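Local coordinates for HD domain protein (Enterococcus faecalis, PDB 4LRL), which probably hydrolyses deoxyribonucleoside triphosphates to deoxynucleoside and triphosphate as an HD-domain, metal-binding enzyme whose activity is regulated allosterically by bound nucleotides, at residues R107-V111 / E112-E116; G118-D121 / D122-L125. One frame throughout, in Å; residues are numbered along the deposited sequence.

Contact 1 of 2, residues R107-V111 / E112-E116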
loop_
_atom_site.group_PDB
_atom_site.type_symbol
_atom_site.label_atom_id
_atom_site.label_comp_id
_atom_site.label_asym_id
_atom_site.label_seq_id
_atom_site.Cartn_x
_atom_site.Cartn_y
_atom_site.Cartn_z
ATOM N N ARG C 107 -25.243 -17.197 -1.732
ATOM C CA ARG C 107 -25.746 -16.930 -0.378
ATOM C C ARG C 107 -26.669 -15.703 -0.231
ATOM O O ARG C 107 -27.344 -15.562 0.783
ATOM C CB ARG C 107 -24.615 -16.951 0.668
ATOM C CG ARG C 107 -23.968 -15.619 0.978
ATOM C CD ARG C 107 -22.971 -15.759 2.133
ATOM N NE ARG C 107 -21.811 -16.589 1.782
ATOM C CZ ARG C 107 -20.538 -16.214 1.908
ATOM N NH1 ARG C 107 -19.569 -17.056 1.567
ATOM N NH2 ARG C 107 -20.222 -15.011 2.383
ATOM N N ASN C 108 -26.714 -14.839 -1.242
ATOM C CA ASN C 108 -27.524 -13.620 -1.164
ATOM C C ASN C 108 -28.583 -13.499 -2.260
ATOM O O ASN C 108 -29.621 -12.861 -2.063
ATOM C CB ASN C 108 -26.631 -12.373 -1.161
ATOM C CG ASN C 108 -25.704 -12.318 0.037
ATOM O OD1 ASN C 108 -26.134 -12.122 1.172
ATOM N ND2 ASN C 108 -24.422 -12.491 -0.213
ATOM N N TYR C 109 -28.322 -14.110 -3.411
ATOM C CA TYR C 109 -29.203 -13.946 -4.564
ATOM C C TYR C 109 -29.529 -15.257 -5.266
ATOM O O TYR C 109 -29.585 -15.305 -6.494
ATOM C CB TYR C 109 -28.585 -12.966 -5.565
ATOM C CG TYR C 109 -28.055 -11.697 -4.951
ATOM C CD1 TYR C 109 -26.688 -11.497 -4.805
ATOM C CD2 TYR C 109 -28.920 -10.697 -4.512
ATOM C CE1 TYR C 109 -26.184 -10.333 -4.237
ATOM C CE2 TYR C 109 -28.430 -9.531 -3.936
ATOM C CZ TYR C 109 -27.056 -9.360 -3.802
ATOM O OH TYR C 109 -26.566 -8.209 -3.244
ATOM N N SER C 110 -29.732 -16.318 -4.494
ATOM C CA SER C 110 -30.048 -17.626 -5.067
ATOM C C SER C 110 -31.435 -17.594 -5.719
ATOM O O SER C 110 -32.238 -16.690 -5.450
ATOM C CB SER C 110 -29.988 -18.714 -3.994
ATOM O OG SER C 110 -31.179 -18.735 -3.225
ATOM N N VAL C 111 -31.705 -18.573 -6.580
ATOM C CA VAL C 111 -33.024 -18.703 -7.207
ATOM C C VAL C 111 -34.100 -18.954 -6.146
ATOM O O VAL C 111 -35.243 -18.524 -6.306
ATOM C CB VAL C 111 -33.038 -19.784 -8.322
ATOM C CG1 VAL C 111 -34.465 -20.126 -8.750
ATOM C CG2 VAL C 111 -32.236 -19.305 -9.523
ATOM N N GLU C 112 -33.711 -19.618 -5.056
ATOM C CA GLU C 112 -34.566 -19.791 -3.878
ATOM C C GLU C 112 -35.122 -18.481 -3.311
ATOM O O GLU C 112 -36.102 -18.499 -2.578
ATOM C CB GLU C 112 -33.799 -20.502 -2.757
ATOM C CG GLU C 112 -33.785 -22.019 -2.823
ATOM C CD GLU C 112 -33.682 -22.658 -1.435
ATOM O OE1 GLU C 112 -34.629 -22.504 -0.626
ATOM O OE2 GLU C 112 -32.652 -23.318 -1.158
ATOM N N ARG C 113 -34.490 -17.356 -3.640
ATOM C CA ARG C 113 -34.862 -16.065 -3.064
ATOM C C ARG C 113 -35.409 -15.078 -4.093
ATOM O O ARG C 113 -36.405 -14.408 -3.836
ATOM C CB ARG C 113 -33.675 -15.448 -2.311
ATOM C CG ARG C 113 -34.047 -14.256 -1.420
ATOM C CD ARG C 113 -32.822 -13.661 -0.734
ATOM N NE ARG C 113 -32.256 -14.582 0.251
ATOM C CZ ARG C 113 -31.157 -14.350 0.968
ATOM N NH1 ARG C 113 -30.481 -13.217 0.827
ATOM N NH2 ARG C 113 -30.736 -15.261 1.838
ATOM N N LEU C 114 -34.762 -14.989 -5.250
ATOM C CA LEU C 114 -35.178 -14.035 -6.286
ATOM C C LEU C 114 -35.868 -14.707 -7.479
ATOM O O LEU C 114 -36.248 -14.036 -8.443
ATOM C CB LEU C 114 -33.982 -13.196 -6.770
ATOM C CG LEU C 114 -32.974 -12.615 -5.767
ATOM C CD1 LEU C 114 -31.876 -11.850 -6.505
ATOM C CD2 LEU C 114 -33.623 -11.728 -4.721
ATOM N N GLY C 115 -36.011 -16.030 -7.405
ATOM C CA GLY C 115 -36.549 -16.832 -8.503
ATOM C C GLY C 115 -35.855 -16.601 -9.833
ATOM O O GLY C 115 -34.675 -16.914 -10.004
ATOM N N GLU C 116 -36.614 -16.031 -10.761
ATOM C CA GLU C 116 -36.199 -15.745 -12.134
ATOM C C GLU C 116 -34.919 -14.913 -12.223
ATOM O O GLU C 116 -34.003 -15.254 -12.979
ATOM C CB GLU C 116 -37.347 -15.008 -12.837
ATOM C CG GLU C 116 -37.427 -15.201 -14.331
ATOM C CD GLU C 116 -38.850 -15.064 -14.838
ATOM O OE1 GLU C 116 -39.108 -14.126 -15.617
ATOM O OE2 GLU C 116 -39.715 -15.883 -14.445
#
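Ser110 O takes two backbone N-H groups where the short helix 111-114 begins: that of Leu114 at 3.1 Å, nearly straight at 170°, and that of Arg113, which comes in from above the carbonyl plane. Ser110 itself sits at the N-cap position. One residue on, a weak bond from Gly115 N to Val111 O (2.8 Å) closes the turn, and Gly115 leaves the helix with positive phi. The tight apolar part of the contact is Leu114 alongside Tyr109, pointing the same way. Leu114 CG stands beside its own backbone N (chi1 -44°), which brings CD1 to 3.6 Å from Tyr109 CB and near the edge of the ring, while Asn108 CB leans over the rim of one ring face. The polar ends are looser: Glu112 leads its carboxylate away from the turn, and Arg107, salt-bridged to Glu103, lies near Arg107 of the second subunit. Arg113 runs back across the break between the helices, bending at chi3 to bring NH1 within 3.0 Å of Asn108 O and NH2 within 3.6 Å of Arg107 O. Its positive charge thus faces carbonyl oxygens at the C-terminal end of helix 87-108, probably a favourable electrostatic match.

Contact 2 of 2, residues G118-D121 / D122-L125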
loop_
_atom_site.group_PDB
_atom_site.type_symbol
_atom_site.label_atom_id
_atom_site.label_comp_id
_atom_site.label_asym_id
_atom_site.label_seq_id
_atom_site.Cartn_x
_atom_site.Cartn_y
_atom_site.Cartn_z
ATOM N N GLY C 118 -32.617 -14.685 -10.155
ATOM C CA GLY C 118 -31.645 -15.240 -9.217
ATOM C C GLY C 118 -30.583 -16.138 -9.816
ATOM O O GLY C 118 -30.630 -16.473 -11.002
ATOM N N TRP C 119 -29.626 -16.530 -8.976
ATOM C CA TRP C 119 -28.503 -17.359 -9.389
ATOM C C TRP C 119 -28.774 -18.823 -9.089
ATOM O O TRP C 119 -29.220 -19.171 -8.002
ATOM C CB TRP C 119 -27.222 -16.898 -8.690
ATOM C CG TRP C 119 -26.093 -17.885 -8.756
ATOM C CD1 TRP C 119 -25.712 -18.752 -7.780
ATOM C CD2 TRP C 119 -25.220 -18.119 -9.864
ATOM N NE1 TRP C 119 -24.644 -19.502 -8.198
ATOM C CE2 TRP C 119 -24.321 -19.138 -9.478
ATOM C CE3 TRP C 119 -25.101 -17.562 -11.145
ATOM C CZ2 TRP C 119 -23.307 -19.610 -10.326
ATOM C CZ3 TRP C 119 -24.097 -18.035 -11.990
ATOM C CH2 TRP C 119 -23.215 -19.052 -11.575
ATOM N N ASN C 120 -28.502 -19.675 -10.069
ATOM C CA ASN C 120 -28.694 -21.110 -9.927
ATOM C C ASN C 120 -27.357 -21.820 -9.724
ATOM O O ASN C 120 -26.605 -22.023 -10.679
ATOM C CB ASN C 120 -29.422 -21.654 -11.156
ATOM C CG ASN C 120 -29.526 -23.164 -11.157
ATOM O OD1 ASN C 120 -29.183 -23.832 -10.177
ATOM N ND2 ASN C 120 -30.002 -23.714 -12.267
ATOM N N ASP C 121 -27.078 -22.215 -8.483
ATOM C CA ASP C 121 -25.761 -22.738 -8.120
ATOM C C ASP C 121 -25.383 -24.066 -8.797
ATOM O O ASP C 121 -24.233 -24.514 -8.689
ATOM C CB ASP C 121 -25.577 -22.809 -6.602
ATOM C CG ASP C 121 -24.114 -22.700 -6.188
ATOM O OD1 ASP C 121 -23.688 -23.484 -5.315
ATOM O OD2 ASP C 121 -23.382 -21.839 -6.730
ATOM N N ASP C 122 -26.328 -24.676 -9.516
ATOM C CA ASP C 122 -25.989 -25.786 -10.421
ATOM C C ASP C 122 -25.005 -25.342 -11.514
ATOM O O ASP C 122 -24.271 -26.163 -12.062
ATOM C CB ASP C 122 -27.244 -26.412 -11.051
ATOM C CG ASP C 122 -27.995 -27.335 -10.090
ATOM O OD1 ASP C 122 -29.196 -27.611 -10.340
ATOM O OD2 ASP C 122 -27.388 -27.788 -9.086
ATOM N N GLU C 123 -24.987 -24.041 -11.804
ATOM C CA GLU C 123 -24.090 -23.462 -12.810
ATOM C C GLU C 123 -22.670 -23.216 -12.306
ATOM O O GLU C 123 -21.793 -22.873 -13.092
ATOM C CB GLU C 123 -24.664 -22.150 -13.354
ATOM C CG GLU C 123 -26.094 -22.236 -13.882
ATOM C CD GLU C 123 -26.191 -22.725 -15.323
ATOM O OE1 GLU C 123 -27.117 -22.287 -16.030
ATOM O OE2 GLU C 123 -25.349 -23.544 -15.752
ATOM N N ARG C 124 -22.436 -23.384 -11.007
ATOM C CA ARG C 124 -21.135 -23.051 -10.426
ATOM C C ARG C 124 -19.948 -23.741 -11.115
ATOM O O ARG C 124 -18.987 -23.074 -11.539
ATOM C CB ARG C 124 -21.095 -23.320 -8.912
ATOM C CG ARG C 124 -19.697 -23.097 -8.314
ATOM C CD ARG C 124 -19.659 -23.152 -6.804
ATOM N NE ARG C 124 -20.560 -22.177 -6.205
ATOM C CZ ARG C 124 -20.517 -21.783 -4.936
ATOM N NH1 ARG C 124 -21.399 -20.901 -4.497
ATOM N NH2 ARG C 124 -19.598 -22.258 -4.108
ATOM N N LEU C 125 -20.015 -25.067 -11.221
ATOM C CA LEU C 125 -18.880 -25.848 -11.719
ATOM C C LEU C 125 -18.485 -25.502 -13.154
ATOM O O LEU C 125 -17.306 -25.320 -13.435
ATOM C CB LEU C 125 -19.115 -27.351 -11.557
ATOM C CG LEU C 125 -17.983 -28.261 -12.052
ATOM C CD1 LEU C 125 -16.605 -27.886 -11.450
ATOM C CD2 LEU C 125 -18.329 -29.720 -11.785
HETATM O O HOH W 1 -30.409 -27.012 -12.592
#
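The chain passes from the extended Trp119 and Asn120 into helical backbone angles at Asp121, where Asn120 O accepts the N-H of Glu123 (2.8 Å) and Asp121 O that of Arg124. With Asn120 OD1 also receiving Asp122 N at 3.0 Å, the corner is an Asx turn combined with a beta turn, leading into helix 124-133 of the HD domain. The Asp122 N-H approaches the amide oxygen from above its carbonyl plane, not along a lone pair.

Asp121 turns its carboxylate toward the N-H edge of the Trp119 indole and toward Arg124. Its OD2 is gripped from two directions: Trp119 NE1 reaches the anti side at 3.0 Å, with a nearly straight bond (171°) lying in the indole plane, and Arg124 NE forms a salt bridge on the syn lone pair at 2.9 Å. A weaker bond from Arg124 NH1 joins the same oxygen, while OD1 lies over one guanidinium face; the two flat groups stand almost perpendicular, 81° apart. Two donors on one oxygen, the indole one the straighter, help to fix the rotation of the carboxylate and would probably favour its charged form.

The buried Trp119 brings CH2 to 3.9 Å from Glu123 CB and CZ2 close to the backbone N of Arg124, so the indole rests against the chain at Glu123 and Arg124. It also packs on Cys102 and Gln106 of helix 87-108 and on Met199 of helix 194-200. Glu123 bends at chi2 and sends its carboxylate elsewhere, OE1 to Asn193 ND2 and OE2 to Tyr191 OH. On the exposed flank, a water donates to Asp122 OD1 at 2.6 Å and weakly accepts from Asn120 ND2 at 3.3 Å.

In the fold
Contacts 1 and 2 come in series along the chain, their centres about 10 Å apart, both within the HD domain. Contact 1 carries the chain from the end of helix 87-108 through helix 111-114, and contact 2 delivers it into helix 124-133. The two meet directly: Tyr109 O with Trp119 N and Val111 N with Trp119 O are probable backbone hydrogen bonds, and Val111 CG2 packs on Gly118 O. The connection between helices 87-108 and 124-133 thus folds back on itself. Both contacts lie at the surface, away from the nickel and nucleotide sites, although nickel ligand His90 lies on helix 87-108 and ligands His134 and Asp135 directly follow helix 124-133.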